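Trypsin/chymotrypsin inhibitor (Alocasia macrorrhizos, PDB 5YCZ) inhibits the serine proteases trypsin and alpha-chymotrypsin, as a homodimeric plant Kunitz-type inhibitor of the beta-trefoil fold. Local coordinates at residues 54-59 / 76-81. Residues are numbered along the deposited sequence; the frame is centred on the assembly and turned at random.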
# COMPACT_ATOMS: atom_id res chain seq x y z
N ARG A 54 10.11 1.86 -8.05
CA ARG A 54 9.41 1.05 -7.05
C ARG A 54 8.11 0.50 -7.62
O ARG A 54 7.55 1.06 -8.58
CB ARG A 54 9.12 1.88 -5.80
CG ARG A 54 10.31 1.97 -4.89
CD ARG A 54 9.96 2.82 -3.70
NE ARG A 54 11.15 3.49 -3.20
CZ ARG A 54 11.83 3.09 -2.13
NH1 ARG A 54 11.43 2.02 -1.44
NH2 ARG A 54 12.91 3.77 -1.75
N PRO A 55 7.60 -0.58 -7.05
CA PRO A 55 6.40 -1.21 -7.62
C PRO A 55 5.13 -0.40 -7.36
O PRO A 55 4.93 0.15 -6.27
CB PRO A 55 6.33 -2.57 -6.90
CG PRO A 55 7.68 -2.77 -6.30
CD PRO A 55 8.22 -1.40 -6.00
N LEU A 56 4.27 -0.36 -8.36
CA LEU A 56 2.95 0.21 -8.25
C LEU A 56 1.90 -0.88 -8.36
O LEU A 56 2.16 -1.97 -8.88
CB LEU A 56 2.71 1.26 -9.35
CG LEU A 56 3.63 2.47 -9.27
CD1 LEU A 56 3.86 3.02 -10.65
CD2 LEU A 56 3.03 3.52 -8.37
N ALA A 57 0.71 -0.58 -7.87
CA ALA A 57 -0.44 -1.44 -8.10
C ALA A 57 -1.64 -0.56 -8.37
O ALA A 57 -1.71 0.58 -7.88
CB ALA A 57 -0.70 -2.38 -6.92
N PHE A 58 -2.58 -1.08 -9.16
CA PHE A 58 -3.71 -0.32 -9.69
C PHE A 58 -5.03 -0.93 -9.26
O PHE A 58 -5.16 -2.15 -9.13
CB PHE A 58 -3.67 -0.26 -11.20
CG PHE A 58 -2.35 0.16 -11.72
CD1 PHE A 58 -2.06 1.50 -11.90
CD2 PHE A 58 -1.38 -0.79 -12.01
CE1 PHE A 58 -0.83 1.89 -12.38
CE2 PHE A 58 -0.15 -0.42 -12.49
CZ PHE A 58 0.14 0.93 -12.68
N PHE A 59 -6.02 -0.06 -9.08
CA PHE A 59 -7.30 -0.44 -8.49
C PHE A 59 -8.41 0.25 -9.29
O PHE A 59 -8.73 1.42 -9.03
CB PHE A 59 -7.36 -0.05 -7.02
CG PHE A 59 -6.33 -0.75 -6.19
CD1 PHE A 59 -5.04 -0.23 -6.09
CD2 PHE A 59 -6.62 -1.95 -5.56
CE1 PHE A 59 -4.07 -0.90 -5.34
CE2 PHE A 59 -5.66 -2.63 -4.81
CZ PHE A 59 -4.39 -2.10 -4.69
N ILE A 76 -4.10 4.52 -7.89
CA ILE A 76 -2.73 4.07 -8.01
C ILE A 76 -2.07 4.22 -6.65
O ILE A 76 -2.31 5.21 -5.94
CB ILE A 76 -1.95 4.88 -9.07
CG1 ILE A 76 -2.73 4.97 -10.38
CG2 ILE A 76 -0.56 4.26 -9.32
CD1 ILE A 76 -2.14 5.96 -11.39
N MET A 77 -1.21 3.26 -6.31
CA MET A 77 -0.44 3.38 -5.08
C MET A 77 0.88 2.63 -5.20
O MET A 77 1.05 1.79 -6.09
CB MET A 77 -1.26 2.90 -3.88
CG MET A 77 -1.76 1.45 -3.92
SD MET A 77 -1.88 0.72 -2.27
CE MET A 77 -2.98 1.87 -1.46
N PHE A 78 1.81 3.00 -4.33
CA PHE A 78 2.98 2.19 -4.07
C PHE A 78 2.65 1.32 -2.86
O PHE A 78 2.59 1.84 -1.73
CB PHE A 78 4.20 3.06 -3.77
CG PHE A 78 4.67 3.90 -4.92
CD1 PHE A 78 5.67 3.44 -5.77
CD2 PHE A 78 4.16 5.18 -5.12
CE1 PHE A 78 6.14 4.23 -6.82
CE2 PHE A 78 4.62 5.98 -6.17
CZ PHE A 78 5.62 5.50 -7.02
N PRO A 79 2.41 0.04 -3.04
CA PRO A 79 1.95 -0.74 -1.86
C PRO A 79 3.11 -1.11 -0.95
O PRO A 79 3.47 -2.27 -0.78
CB PRO A 79 1.31 -1.96 -2.52
CG PRO A 79 2.03 -2.14 -3.78
CD PRO A 79 2.52 -0.78 -4.25
N GLU A 80 3.73 -0.11 -0.35
CA GLU A 80 4.82 -0.38 0.58
C GLU A 80 4.71 0.59 1.74
O GLU A 80 4.03 1.62 1.63
CB GLU A 80 6.20 -0.28 -0.07
CG GLU A 80 6.36 0.85 -1.05
CD GLU A 80 7.70 0.78 -1.76
OE1 GLU A 80 8.70 1.31 -1.21
OE2 GLU A 80 7.77 0.18 -2.87
N PRO A 81 5.33 0.29 2.87
CA PRO A 81 5.37 1.27 3.94
C PRO A 81 6.35 2.36 3.56
O PRO A 81 7.16 2.25 2.63
CB PRO A 81 5.84 0.48 5.17
CG PRO A 81 5.71 -0.94 4.78
CD PRO A 81 5.95 -0.97 3.30
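The CD2 methyl of L56 sits over the centre of one face of the F78 ring, a CH-pi contact 3.4 Å from the centroid. P55 O and R54 CB reach the same ring obliquely, while W90 meets F78 ring to ring. I76 CG2 lies 3.8 Å from L56 CD2, and the F58 ring runs alongside I76, its CD1 meeting CG1, so L56, F58, I76 and F78 form one apolar layer. M77 and A57 point to the other face of the sheet. With CG of M77 between the backbone N and carbonyl carbon (chi1 59°), CG lies 3.6 Å from CE1 of F59, and SD makes an oblique Met-aromatic contact with that ring. E80 OE1 comes to the guanidinium edge of R54 at NH1, tilted from its plane: NH1 bonds to the syn lone pair at 2.8 Å, a salt bridge bent to 139° at the hydrogen, with the two planar groups 70° apart. A57 and M77 are a hydrogen-bonded antiparallel pair, A57 N to M77 O 3.0 Å and M77 N to A57 O 3.1 Å; beyond them P79 centres an inverse gamma turn that leads the chain off the strand. The predicted reactive bond joins L56 and A57, both buried here. In this edge strand pair of the beta-trefoil, 55-60 runs between 74-77 and 18-22, strand 30-33 packs on F78, and P79 and F59 meet P79 and P81 of the second subunit.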